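Local coordinates for protein adenosine deaminase 1 (Arthrobacter aurescens, PDB 3RYS) that probably catalyses the zinc-dependent hydrolytic deamination of adenine to hypoxanthine, releasing ammonium in purine salvage, at residues 29-34 and 48-53; 84-89 and 96-101; 157-162 and 192-197; 232-237 and 269-274; 247-252 and 293-298. All coordinates share one frame; numbering follows the deposited sequence.

Interaction 1: 29-34 and 48-53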
# COMPACT_ATOMS: atom_id res chain seq x y z
N GLU A 29 -10.37 -17.29 0.12
CA GLU A 29 -11.00 -18.04 1.20
C GLU A 29 -11.90 -17.13 2.03
O GLU A 29 -13.05 -17.48 2.32
CB GLU A 29 -9.95 -18.72 2.10
CG GLU A 29 -9.07 -19.74 1.39
CD GLU A 29 -8.07 -19.09 0.45
OE1 GLU A 29 -7.40 -18.12 0.87
OE2 GLU A 29 -7.94 -19.54 -0.71
N LEU A 30 -11.38 -15.97 2.41
CA LEU A 30 -12.12 -15.04 3.25
C LEU A 30 -13.32 -14.47 2.50
O LEU A 30 -14.39 -14.28 3.07
CB LEU A 30 -11.22 -13.91 3.75
CG LEU A 30 -11.89 -12.95 4.74
CD1 LEU A 30 -12.60 -13.73 5.84
CD2 LEU A 30 -10.88 -11.97 5.32
N ILE A 31 -13.13 -14.20 1.21
CA ILE A 31 -14.21 -13.73 0.36
C ILE A 31 -15.42 -14.67 0.44
O ILE A 31 -16.53 -14.25 0.72
CB ILE A 31 -13.74 -13.55 -1.09
CG1 ILE A 31 -12.62 -12.52 -1.16
CG2 ILE A 31 -14.89 -13.12 -1.97
CD1 ILE A 31 -12.13 -12.23 -2.57
N PHE A 32 -15.18 -15.96 0.21
CA PHE A 32 -16.24 -16.95 0.28
C PHE A 32 -16.84 -17.10 1.69
O PHE A 32 -18.02 -17.38 1.84
CB PHE A 32 -15.75 -18.30 -0.24
CG PHE A 32 -15.93 -18.47 -1.71
CD1 PHE A 32 -15.14 -17.76 -2.60
CD2 PHE A 32 -16.89 -19.33 -2.21
CE1 PHE A 32 -15.30 -17.91 -3.96
CE2 PHE A 32 -17.06 -19.48 -3.57
CZ PHE A 32 -16.26 -18.77 -4.45
N ALA A 33 -16.01 -16.91 2.71
CA ALA A 33 -16.48 -17.02 4.08
C ALA A 33 -17.39 -15.85 4.45
O ALA A 33 -18.44 -16.03 5.08
CB ALA A 33 -15.30 -17.09 5.04
N LEU A 34 -17.00 -14.64 4.05
CA LEU A 34 -17.78 -13.45 4.34
C LEU A 34 -19.06 -13.43 3.51
O LEU A 34 -20.11 -13.00 3.98
CB LEU A 34 -16.96 -12.18 4.11
CG LEU A 34 -15.75 -12.04 5.03
CD1 LEU A 34 -14.95 -10.79 4.71
CD2 LEU A 34 -16.19 -12.04 6.49
N GLU A 48 -12.38 -21.80 -7.13
CA GLU A 48 -11.44 -22.04 -8.21
C GLU A 48 -11.73 -21.12 -9.40
O GLU A 48 -10.81 -20.59 -10.02
CB GLU A 48 -11.48 -23.50 -8.65
CG GLU A 48 -10.43 -23.85 -9.69
CD GLU A 48 -10.65 -25.23 -10.28
OE1 GLU A 48 -11.77 -25.78 -10.13
OE2 GLU A 48 -9.71 -25.76 -10.90
N GLU A 49 -13.01 -20.95 -9.72
CA GLU A 49 -13.41 -20.06 -10.81
C GLU A 49 -13.02 -18.63 -10.48
O GLU A 49 -12.75 -17.82 -11.37
CB GLU A 49 -14.91 -20.15 -11.08
CG GLU A 49 -15.38 -19.24 -12.22
CD GLU A 49 -16.89 -19.10 -12.30
OE1 GLU A 49 -17.60 -20.04 -11.88
OE2 GLU A 49 -17.36 -18.05 -12.77
N LEU A 50 -13.00 -18.32 -9.18
CA LEU A 50 -12.57 -17.01 -8.73
C LEU A 50 -11.07 -16.79 -8.99
O LEU A 50 -10.69 -15.81 -9.63
CB LEU A 50 -12.90 -16.80 -7.25
CG LEU A 50 -12.29 -15.55 -6.60
CD1 LEU A 50 -12.59 -14.30 -7.42
CD2 LEU A 50 -12.78 -15.38 -5.17
N ARG A 51 -10.24 -17.71 -8.50
CA ARG A 51 -8.79 -17.58 -8.68
C ARG A 51 -8.43 -17.49 -10.16
O ARG A 51 -7.41 -16.92 -10.54
CB ARG A 51 -8.05 -18.76 -8.04
CG ARG A 51 -8.50 -19.09 -6.63
CD ARG A 51 -7.42 -19.84 -5.86
NE ARG A 51 -6.38 -18.93 -5.38
CZ ARG A 51 -6.22 -18.57 -4.11
NH1 ARG A 51 -7.02 -19.06 -3.17
NH2 ARG A 51 -5.25 -17.74 -3.77
N GLU A 52 -9.29 -18.07 -10.99
CA GLU A 52 -9.12 -18.07 -12.43
C GLU A 52 -9.19 -16.66 -13.02
O GLU A 52 -8.75 -16.43 -14.14
CB GLU A 52 -10.21 -18.94 -13.05
CG GLU A 52 -9.95 -19.39 -14.47
CD GLU A 52 -10.94 -20.45 -14.92
OE1 GLU A 52 -11.58 -21.08 -14.04
OE2 GLU A 52 -11.08 -20.66 -16.15
N LYS A 53 -9.74 -15.73 -12.24
CA LYS A 53 -9.98 -14.37 -12.73
C LYS A 53 -8.86 -13.38 -12.38
O LYS A 53 -9.04 -12.17 -12.48
CB LYS A 53 -11.32 -13.84 -12.21
CG LYS A 53 -12.53 -14.53 -12.81
CD LYS A 53 -13.81 -13.82 -12.40
CE LYS A 53 -15.02 -14.41 -13.10
NZ LYS A 53 -16.29 -13.73 -12.71
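L50 reaches from helix 47-51 with one methyl, CD2, into the angle between I31 and F32 on helix 28-37. CD2 lies 3.8 Å from F32 CE1, close to the plane of the ring, so the leucine meets the edge of the phenylalanine and not a face. The two side chains run past each other in opposite senses. The same methyl is 4.1 Å from I31 CD1, the end of an isoleucine branch that approaches L50 at a slant. With its CG anti to the backbone N (chi1 170°), L50 carries this methyl across to both partners.

The two helices belong to the region that follows the first strand, 15-17, of the TIM-barrel fold of the adenosine deaminase family, well away from the centre of the chain. I31 also packs on L26 of the preceding loop, and F32 on I47 of helix 47-51.

Beside these apolar contacts, at the exposed rim, E29 and R51 form a salt bridge, with OE2 of E29 2.7 Å from NH1 of R51. The carboxylate and guanidinium planes are only 14° apart and the oxygen comes in at the guanidinium edge, yet the hydrogen bond within the pair is weak because it is bent to 123° at the hydrogen. Both charged residues are exposed, and the two side chains cross at about a right angle, E29 bending at chi2 and R51 at chi3.

Interaction 2: 84-89 and 96-101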
# COMPACT_ATOMS: atom_id res chain seq x y z
N ARG A 84 -7.43 -8.03 10.55
CA ARG A 84 -6.69 -8.93 11.43
C ARG A 84 -6.00 -10.04 10.66
O ARG A 84 -4.93 -10.50 11.04
CB ARG A 84 -7.61 -9.51 12.51
CG ARG A 84 -7.76 -8.59 13.71
CD ARG A 84 -8.87 -9.00 14.66
NE ARG A 84 -8.91 -8.08 15.80
CZ ARG A 84 -9.95 -7.91 16.60
NH1 ARG A 84 -11.07 -8.59 16.40
NH2 ARG A 84 -9.88 -7.04 17.61
N ALA A 85 -6.62 -10.47 9.56
CA ALA A 85 -6.07 -11.54 8.75
C ALA A 85 -4.79 -11.06 8.08
O ALA A 85 -3.87 -11.84 7.85
CB ALA A 85 -7.08 -12.01 7.72
N TYR A 86 -4.75 -9.77 7.76
CA TYR A 86 -3.55 -9.18 7.18
C TYR A 86 -2.48 -8.96 8.25
O TYR A 86 -1.33 -9.34 8.06
CB TYR A 86 -3.85 -7.85 6.49
CG TYR A 86 -2.61 -7.00 6.35
CD1 TYR A 86 -1.63 -7.31 5.41
CD2 TYR A 86 -2.39 -5.91 7.19
CE1 TYR A 86 -0.48 -6.56 5.30
CE2 TYR A 86 -1.25 -5.15 7.08
CZ TYR A 86 -0.29 -5.48 6.13
OH TYR A 86 0.85 -4.72 6.03
N LEU A 87 -2.87 -8.34 9.36
CA LEU A 87 -1.92 -8.05 10.43
C LEU A 87 -1.23 -9.33 10.90
O LEU A 87 -0.03 -9.34 11.18
CB LEU A 87 -2.61 -7.35 11.60
CG LEU A 87 -3.12 -5.93 11.35
CD1 LEU A 87 -4.05 -5.46 12.46
CD2 LEU A 87 -1.96 -4.97 11.19
N GLU A 88 -1.99 -10.42 10.96
CA GLU A 88 -1.47 -11.72 11.36
C GLU A 88 -0.43 -12.23 10.35
O GLU A 88 0.68 -12.63 10.72
CB GLU A 88 -2.62 -12.72 11.51
CG GLU A 88 -2.18 -14.13 11.89
CD GLU A 88 -3.31 -15.15 11.79
OE1 GLU A 88 -4.47 -14.74 11.56
OE2 GLU A 88 -3.04 -16.36 11.93
N ARG A 89 -0.79 -12.20 9.07
CA ARG A 89 0.11 -12.66 8.01
C ARG A 89 1.31 -11.72 7.83
O ARG A 89 2.44 -12.17 7.64
CB ARG A 89 -0.64 -12.84 6.70
CG ARG A 89 0.24 -13.23 5.52
CD ARG A 89 1.00 -14.53 5.76
NE ARG A 89 1.85 -14.87 4.62
CZ ARG A 89 3.04 -14.31 4.39
NH1 ARG A 89 3.52 -13.41 5.23
NH2 ARG A 89 3.75 -14.67 3.33
N ARG A 96 7.00 -5.02 10.88
CA ARG A 96 7.07 -4.52 12.24
C ARG A 96 6.19 -3.30 12.42
O ARG A 96 5.75 -2.97 13.52
CB ARG A 96 8.52 -4.18 12.59
CG ARG A 96 9.43 -5.39 12.61
CD ARG A 96 9.07 -6.27 13.79
NE ARG A 96 9.37 -5.59 15.05
CZ ARG A 96 8.64 -5.69 16.15
NH1 ARG A 96 7.55 -6.46 16.16
NH2 ARG A 96 8.99 -5.03 17.25
N HIS A 97 5.92 -2.63 11.30
CA HIS A 97 5.10 -1.43 11.27
C HIS A 97 4.37 -1.39 9.94
O HIS A 97 4.96 -1.63 8.88
CB HIS A 97 5.98 -0.19 11.43
CG HIS A 97 5.22 1.09 11.43
ND1 HIS A 97 5.06 1.86 10.30
CD2 HIS A 97 4.60 1.76 12.43
CE1 HIS A 97 4.36 2.94 10.60
NE2 HIS A 97 4.07 2.90 11.89
N ALA A 98 3.07 -1.11 9.99
CA ALA A 98 2.25 -1.12 8.79
C ALA A 98 1.42 0.15 8.69
O ALA A 98 0.66 0.48 9.59
CB ALA A 98 1.35 -2.35 8.80
N GLU A 99 1.59 0.87 7.58
CA GLU A 99 0.76 2.04 7.33
C GLU A 99 -0.24 1.71 6.23
O GLU A 99 0.11 1.58 5.06
CB GLU A 99 1.62 3.27 7.01
CG GLU A 99 2.37 3.77 8.24
CD GLU A 99 3.28 4.95 7.98
OE1 GLU A 99 3.02 5.71 7.03
OE2 GLU A 99 4.26 5.11 8.74
N ILE A 100 -1.50 1.57 6.64
CA ILE A 100 -2.50 0.87 5.84
C ILE A 100 -3.49 1.80 5.16
O ILE A 100 -4.10 2.66 5.79
CB ILE A 100 -3.26 -0.12 6.73
CG1 ILE A 100 -2.28 -1.12 7.35
CG2 ILE A 100 -4.34 -0.84 5.94
CD1 ILE A 100 -2.78 -1.78 8.61
N MET A 101 -3.66 1.60 3.86
CA MET A 101 -4.64 2.36 3.09
C MET A 101 -6.01 1.70 3.07
O MET A 101 -6.16 0.49 3.24
CB MET A 101 -4.16 2.62 1.66
CG MET A 101 -3.49 3.97 1.47
SD MET A 101 -2.87 4.19 -0.20
CE MET A 101 -1.34 3.26 -0.12
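Y86 is the first residue of 84-89 to touch strand 97-101, packing on A98 and I100 where helix 76-92 lies against the strand it precedes in the TIM-barrel fold. The helix and strand segments run roughly antiparallel, with 148° between their N-to-C directions and their axes 10.5 Å apart. CG of Y86 is anti to the backbone N (chi1 159°), and from there the ring extends to the strand. The CB of A98 sits at the ring edge, near its plane, 3.7 Å from Y86 OH. I100 passes the ring in the opposite sense and brings CD1 to 4.0 Å from Y86 CE2. Y86 is buried, and its OH is hydrogen-bonded to OE1 of E17 on the neighbouring strand 15-17, so the tyrosine joins the helix to two adjacent strands.

L87 follows, pointing less directly at the strand than Y86. It also packs on S128 and F132 of helix 128-132 and on L125 of helix 114-125, and L125 touches I100 as well. All four touching residues are buried; I100 lies about 7 Å, side chain to side chain, from the zinc ligand H21. CD1 of I100 is shared between the two helix residues, with CD2 of L87 4.2 Å from it.

Interaction 3: 157-162 and 192-197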
# COMPACT_ATOMS: atom_id res chain seq x y z
N GLN A 157 -16.58 14.46 6.56
CA GLN A 157 -17.26 13.55 7.48
C GLN A 157 -16.28 12.76 8.33
O GLN A 157 -16.53 12.52 9.51
CB GLN A 157 -18.21 12.61 6.73
CG GLN A 157 -19.66 12.99 6.91
CD GLN A 157 -20.21 12.54 8.26
OE1 GLN A 157 -20.23 11.35 8.57
NE2 GLN A 157 -20.68 13.50 9.05
N LEU A 158 -15.15 12.35 7.74
CA LEU A 158 -14.10 11.71 8.51
C LEU A 158 -13.60 12.61 9.62
O LEU A 158 -13.47 12.19 10.77
CB LEU A 158 -12.93 11.31 7.60
CG LEU A 158 -13.25 10.11 6.70
CD1 LEU A 158 -12.10 9.83 5.75
CD2 LEU A 158 -13.56 8.89 7.55
N LEU A 159 -13.33 13.87 9.28
CA LEU A 159 -12.91 14.85 10.27
C LEU A 159 -13.95 15.02 11.37
O LEU A 159 -13.65 14.86 12.56
CB LEU A 159 -12.64 16.20 9.60
CG LEU A 159 -11.41 16.26 8.70
CD1 LEU A 159 -11.14 17.70 8.27
CD2 LEU A 159 -10.19 15.66 9.39
N ALA A 160 -15.17 15.35 10.97
CA ALA A 160 -16.28 15.57 11.91
C ALA A 160 -16.46 14.42 12.89
O ALA A 160 -16.71 14.63 14.08
CB ALA A 160 -17.57 15.82 11.14
N MET A 161 -16.33 13.19 12.39
CA MET A 161 -16.53 12.01 13.22
C MET A 161 -15.26 11.62 13.96
O MET A 161 -15.24 10.64 14.72
CB MET A 161 -17.03 10.83 12.37
CG MET A 161 -16.05 10.35 11.31
SD MET A 161 -16.81 9.26 10.07
CE MET A 161 -16.38 7.64 10.71
N HIS A 162 -14.20 12.39 13.74
CA HIS A 162 -12.91 12.11 14.37
C HIS A 162 -12.41 10.71 14.03
O HIS A 162 -12.01 9.95 14.91
CB HIS A 162 -13.03 12.26 15.89
CG HIS A 162 -13.28 13.66 16.35
ND1 HIS A 162 -14.50 14.07 16.84
CD2 HIS A 162 -12.47 14.74 16.41
CE1 HIS A 162 -14.43 15.35 17.17
NE2 HIS A 162 -13.21 15.78 16.92
N ALA A 192 -5.66 20.33 8.11
CA ALA A 192 -6.24 19.48 9.14
C ALA A 192 -5.15 18.71 9.90
O ALA A 192 -5.45 17.96 10.83
CB ALA A 192 -7.25 18.51 8.54
N GLY A 193 -3.90 18.92 9.51
CA GLY A 193 -2.77 18.27 10.17
C GLY A 193 -2.56 16.85 9.68
O GLY A 193 -1.82 16.07 10.28
N LEU A 194 -3.22 16.52 8.58
CA LEU A 194 -3.15 15.17 8.02
C LEU A 194 -1.93 15.03 7.12
O LEU A 194 -1.61 15.93 6.35
CB LEU A 194 -4.42 14.83 7.26
CG LEU A 194 -5.69 14.62 8.08
CD1 LEU A 194 -6.93 14.69 7.20
CD2 LEU A 194 -5.63 13.30 8.84
N ARG A 195 -1.26 13.89 7.23
CA ARG A 195 -0.11 13.60 6.39
C ARG A 195 -0.57 13.21 4.99
O ARG A 195 -1.73 12.86 4.79
CB ARG A 195 0.74 12.50 7.03
CG ARG A 195 1.47 13.00 8.28
CD ARG A 195 2.48 11.99 8.77
NE ARG A 195 3.61 12.63 9.43
CZ ARG A 195 4.65 13.16 8.78
NH1 ARG A 195 4.70 13.12 7.46
NH2 ARG A 195 5.64 13.72 9.45
N ARG A 196 0.33 13.29 4.02
CA ARG A 196 -0.07 13.15 2.63
C ARG A 196 0.77 12.17 1.83
O ARG A 196 2.00 12.24 1.84
CB ARG A 196 -0.03 14.52 1.94
CG ARG A 196 -1.12 15.47 2.40
CD ARG A 196 -0.53 16.83 2.64
NE ARG A 196 0.17 16.86 3.92
CZ ARG A 196 1.32 17.49 4.14
NH1 ARG A 196 1.92 18.13 3.14
NH2 ARG A 196 1.88 17.45 5.34
N ILE A 197 0.10 11.26 1.14
CA ILE A 197 0.74 10.41 0.15
C ILE A 197 -0.15 10.31 -1.09
O ILE A 197 -1.33 10.63 -1.04
CB ILE A 197 1.03 9.00 0.69
CG1 ILE A 197 -0.28 8.28 0.99
CG2 ILE A 197 1.91 9.07 1.92
CD1 ILE A 197 -0.10 6.84 1.43
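L159 turns its CG beside the backbone N (chi1 -70°), and L194 does the same, so that the two leucines lean together at an oblique angle from opposite sides of the contact. The two methyls of L159 divide the work. CD1 is 4.0 Å from the CB of A192, while CD2 is 4.0 Å from CD1 of L194; the alanine CB also lies 4.2 Å from L159 CD2, so it is held against both branches of the fork. L194 is buried and also packs on I165 and A189, whereas L159 and A192 remain partly exposed.

Both segments change course here. H162 closes helix 148-160 and G193 closes helix 183-191, each with positive phi in a Schellman motif. Beyond the glycine, R196 NE donates to L194 O over 3.2 Å, in the carbonyl plane. The contact thus joins the C-terminal ends of two successive helices just before strand 195-200, a packing of neighbouring outer helices as found in a TIM barrel.

Interaction 4: 232-237 and 269-274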
# COMPACT_ATOMS: atom_id res chain seq x y z
N ASP A 232 15.55 14.53 -14.88
CA ASP A 232 15.62 15.51 -13.85
C ASP A 232 14.53 15.54 -12.82
O ASP A 232 14.59 16.26 -11.88
CB ASP A 232 16.10 16.90 -14.35
CG ASP A 232 15.42 17.37 -15.59
OD1 ASP A 232 14.24 17.52 -15.59
OD2 ASP A 232 16.08 17.69 -16.54
N VAL A 233 13.56 14.68 -13.01
CA VAL A 233 12.59 14.24 -12.00
C VAL A 233 13.31 13.25 -11.09
O VAL A 233 13.26 13.37 -9.86
CB VAL A 233 11.37 13.56 -12.62
CG1 VAL A 233 10.46 13.02 -11.53
CG2 VAL A 233 10.61 14.52 -13.52
N VAL A 234 13.97 12.28 -11.70
CA VAL A 234 14.83 11.35 -10.97
C VAL A 234 15.81 12.14 -10.12
O VAL A 234 16.14 11.74 -9.00
CB VAL A 234 15.65 10.46 -11.94
CG1 VAL A 234 16.58 9.55 -11.16
CG2 VAL A 234 14.73 9.66 -12.84
N GLN A 235 16.26 13.27 -10.65
CA GLN A 235 17.28 14.09 -10.02
C GLN A 235 16.76 14.69 -8.72
O GLN A 235 17.43 14.63 -7.69
CB GLN A 235 17.71 15.20 -10.97
CG GLN A 235 19.21 15.35 -11.12
CD GLN A 235 19.60 15.90 -12.49
OE1 GLN A 235 20.22 15.21 -13.30
NE2 GLN A 235 19.20 17.14 -12.77
N ARG A 236 15.57 15.28 -8.78
CA ARG A 236 14.94 15.86 -7.60
C ARG A 236 14.62 14.81 -6.53
O ARG A 236 14.85 15.03 -5.35
CB ARG A 236 13.66 16.59 -7.98
CG ARG A 236 12.81 16.96 -6.78
CD ARG A 236 11.43 17.41 -7.19
NE ARG A 236 10.67 17.87 -6.03
CZ ARG A 236 9.51 18.50 -6.12
NH1 ARG A 236 8.97 18.74 -7.31
NH2 ARG A 236 8.88 18.90 -5.01
N LEU A 237 14.08 13.67 -6.96
CA LEU A 237 13.80 12.57 -6.05
C LEU A 237 15.04 12.23 -5.24
O LEU A 237 15.03 12.25 -4.01
CB LEU A 237 13.33 11.35 -6.83
CG LEU A 237 11.82 11.19 -7.07
CD1 LEU A 237 11.07 12.51 -6.94
CD2 LEU A 237 11.56 10.54 -8.42
N LEU A 269 17.67 1.80 -6.61
CA LEU A 269 18.43 1.74 -5.38
C LEU A 269 19.86 2.21 -5.64
O LEU A 269 20.38 3.06 -4.92
CB LEU A 269 18.43 0.32 -4.83
CG LEU A 269 19.01 0.11 -3.43
CD1 LEU A 269 18.23 0.91 -2.39
CD2 LEU A 269 19.01 -1.37 -3.08
N ALA A 270 20.49 1.66 -6.67
CA ALA A 270 21.86 2.02 -7.01
C ALA A 270 22.05 3.53 -7.22
O ALA A 270 23.08 4.08 -6.84
CB ALA A 270 22.34 1.25 -8.23
N ILE A 271 21.06 4.19 -7.82
CA ILE A 271 21.19 5.62 -8.09
C ILE A 271 20.74 6.51 -6.94
O ILE A 271 20.70 7.73 -7.07
CB ILE A 271 20.46 6.05 -9.37
CG1 ILE A 271 18.96 5.81 -9.23
CG2 ILE A 271 21.05 5.35 -10.59
CD1 ILE A 271 18.17 6.17 -10.48
N GLY A 272 20.39 5.90 -5.81
CA GLY A 272 20.13 6.65 -4.59
C GLY A 272 18.69 7.06 -4.33
O GLY A 272 18.42 7.77 -3.36
N LEU A 273 17.77 6.63 -5.18
CA LEU A 273 16.35 6.87 -4.91
C LEU A 273 15.98 6.21 -3.59
O LEU A 273 16.35 5.06 -3.34
CB LEU A 273 15.47 6.31 -6.04
CG LEU A 273 15.54 7.02 -7.39
CD1 LEU A 273 14.69 6.29 -8.41
CD2 LEU A 273 15.08 8.46 -7.25
N ASN A 274 15.27 6.94 -2.75
CA ASN A 274 14.88 6.43 -1.43
C ASN A 274 13.73 5.43 -1.50
O ASN A 274 12.62 5.70 -1.04
CB ASN A 274 14.51 7.60 -0.52
CG ASN A 274 14.17 7.15 0.88
OD1 ASN A 274 14.63 6.11 1.34
ND2 ASN A 274 13.36 7.94 1.57
O HOH W 1 14.25 9.66 -3.55
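L273 pushes its CD2 methyl into the groove between V234 and L237, which stand about one turn apart on helix 231-240. The methyl comes within 3.4 Å of L237 CB on one wall. On the other it is 3.9 Å from the carbonyl O of V234 and 4.3 Å from V234 CG1, so both backbone and side chain shape the groove. The CG1 branch of V234 is itself a bump: it meets CD1 of I271 at 3.8 Å, and these two side chains cross at about a right angle. CG1 of I271 lies between the backbone N and the carbonyl carbon (chi1 63°), from where CD1 reaches the valine.

In the TIM-barrel fold this places one outer helix against the turn that leaves helix 265-270 and leads to strand 275-277. G272 makes the turn, with positive phi in a Schellman motif, and the residues flanking it, I271 and L273, both reach helix 231-240. M228 from a nearby loop packs on both V234 and L273. Beyond the apolar patch a water bridges the segments, accepting from N274 N at 3.0 Å and donating weakly to L237 O.

Interaction 5: 247-252 and 293-298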
# COMPACT_ATOMS: atom_id res chain seq x y z
N CYS A 247 6.41 -1.42 -5.50
CA CYS A 247 5.69 -2.68 -5.33
C CYS A 247 6.02 -3.61 -6.49
O CYS A 247 5.32 -3.61 -7.51
CB CYS A 247 4.18 -2.44 -5.25
SG CYS A 247 3.70 -1.10 -4.13
N PRO A 248 7.09 -4.41 -6.34
CA PRO A 248 7.65 -5.25 -7.41
C PRO A 248 6.64 -6.20 -8.07
O PRO A 248 6.44 -6.12 -9.28
CB PRO A 248 8.74 -6.04 -6.69
CG PRO A 248 9.14 -5.14 -5.54
CD PRO A 248 7.87 -4.50 -5.10
N LEU A 249 6.04 -7.09 -7.28
CA LEU A 249 5.07 -8.05 -7.82
C LEU A 249 3.85 -7.36 -8.40
O LEU A 249 3.30 -7.80 -9.41
CB LEU A 249 4.64 -9.03 -6.73
CG LEU A 249 5.73 -9.96 -6.20
CD1 LEU A 249 5.13 -10.98 -5.24
CD2 LEU A 249 6.44 -10.65 -7.36
N SER A 250 3.42 -6.28 -7.76
CA SER A 250 2.28 -5.53 -8.26
C SER A 250 2.52 -5.06 -9.71
O SER A 250 1.70 -5.29 -10.60
CB SER A 250 1.98 -4.34 -7.35
OG SER A 250 0.91 -3.56 -7.85
N ASN A 251 3.68 -4.43 -9.93
CA ASN A 251 4.03 -3.91 -11.24
C ASN A 251 4.10 -5.00 -12.31
O ASN A 251 3.74 -4.78 -13.47
CB ASN A 251 5.36 -3.15 -11.17
CG ASN A 251 5.31 -1.98 -10.21
OD1 ASN A 251 4.24 -1.45 -9.92
ND2 ASN A 251 6.47 -1.56 -9.73
N VAL A 252 4.57 -6.18 -11.91
CA VAL A 252 4.66 -7.30 -12.84
C VAL A 252 3.26 -7.81 -13.20
O VAL A 252 2.93 -7.95 -14.37
CB VAL A 252 5.52 -8.46 -12.29
CG1 VAL A 252 5.34 -9.70 -13.13
CG2 VAL A 252 6.98 -8.06 -12.25
N PHE A 293 10.31 -9.67 -1.25
CA PHE A 293 11.74 -9.78 -0.98
C PHE A 293 12.31 -11.08 -1.54
O PHE A 293 13.33 -11.07 -2.24
CB PHE A 293 12.02 -9.68 0.51
CG PHE A 293 12.14 -8.28 1.02
CD1 PHE A 293 11.06 -7.64 1.59
CD2 PHE A 293 13.34 -7.60 0.92
CE1 PHE A 293 11.17 -6.34 2.06
CE2 PHE A 293 13.46 -6.30 1.38
CZ PHE A 293 12.37 -5.67 1.95
N GLU A 294 11.64 -12.18 -1.24
CA GLU A 294 12.06 -13.50 -1.72
C GLU A 294 12.32 -13.50 -3.22
O GLU A 294 13.31 -14.05 -3.68
CB GLU A 294 11.00 -14.55 -1.38
CG GLU A 294 11.37 -15.95 -1.84
CD GLU A 294 10.20 -16.91 -1.79
OE1 GLU A 294 9.05 -16.44 -1.64
OE2 GLU A 294 10.43 -18.13 -1.89
N GLN A 295 11.41 -12.88 -3.97
CA GLN A 295 11.54 -12.84 -5.42
C GLN A 295 12.68 -11.91 -5.87
O GLN A 295 13.36 -12.19 -6.86
CB GLN A 295 10.22 -12.45 -6.07
CG GLN A 295 9.10 -13.48 -5.88
CD GLN A 295 9.47 -14.86 -6.42
OE1 GLN A 295 10.28 -15.57 -5.82
NE2 GLN A 295 8.88 -15.23 -7.55
N LEU A 296 12.88 -10.82 -5.15
CA LEU A 296 13.97 -9.89 -5.45
C LEU A 296 15.32 -10.57 -5.30
O LEU A 296 16.23 -10.35 -6.10
CB LEU A 296 13.91 -8.66 -4.53
CG LEU A 296 12.75 -7.71 -4.76
CD1 LEU A 296 12.78 -6.57 -3.75
CD2 LEU A 296 12.77 -7.17 -6.19
N VAL A 297 15.44 -11.39 -4.26
CA VAL A 297 16.65 -12.15 -4.01
C VAL A 297 16.80 -13.22 -5.07
O VAL A 297 17.83 -13.31 -5.73
CB VAL A 297 16.59 -12.86 -2.64
CG1 VAL A 297 17.80 -13.78 -2.47
CG2 VAL A 297 16.49 -11.85 -1.51
N LYS A 298 15.75 -14.02 -5.24
CA LYS A 298 15.77 -15.15 -6.16
C LYS A 298 16.01 -14.71 -7.60
O LYS A 298 16.82 -15.32 -8.31
CB LYS A 298 14.47 -15.95 -6.01
CG LYS A 298 14.14 -16.91 -7.16
CD LYS A 298 12.81 -17.62 -6.89
CE LYS A 298 12.12 -18.10 -8.18
NZ LYS A 298 12.83 -19.25 -8.82
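Helix 248-253 starts at P248, with C247 in the N-cap position, and its first turn faces the middle of helix 289-300. The backbones come nearest at P248 and L296, whose CA atoms are 8.1 Å apart, and at L249 and Q295, at 8.4 Å. This is helix-on-helix packing within the TIM-barrel fold, beside strand 275-277: P248 and L296 both also touch V277. The zinc site is near: the side chain of P248 is about 7 Å from that of the zinc ligand D280, and S250 OG on the same short helix is hydrogen-bonded to D280 OD1.

Across the contact the proline ring supplies its CG, which lies 4.2 Å from CD2 of L296. N292 OD1, one turn before L296, accepts a hydrogen bond from the backbone N of L249 and so ties the start of the short helix to the longer one. Q295 takes part through its aliphatic portion, crossing L249 at about a right angle. The bend at chi2 (-58°) turns only the amide beyond CG; chi1, at -66°, sets CG itself 4.2 Å from L249 CD2.

How the interactions relate
From the N terminus, interaction 1 closes a short loop between two helices that follow the first strand, and interaction 2 then folds helix 76-92 back on the strand it leads into. Interaction 3 comes next in series, spanning a longer loop that includes strand 167-171. Its strand 195-200 and the strand of interaction 2 lie in the same parallel sheet, and the two contacts touch where M101 CE packs on I197 CD1, 4.1 Å away. Interactions 4 and 5 cross: 247-252 falls between the segments of interaction 4, and 293-298 after both. Their centres are about 20 Å apart, and together they tie helices around strands 244-246 and 275-277.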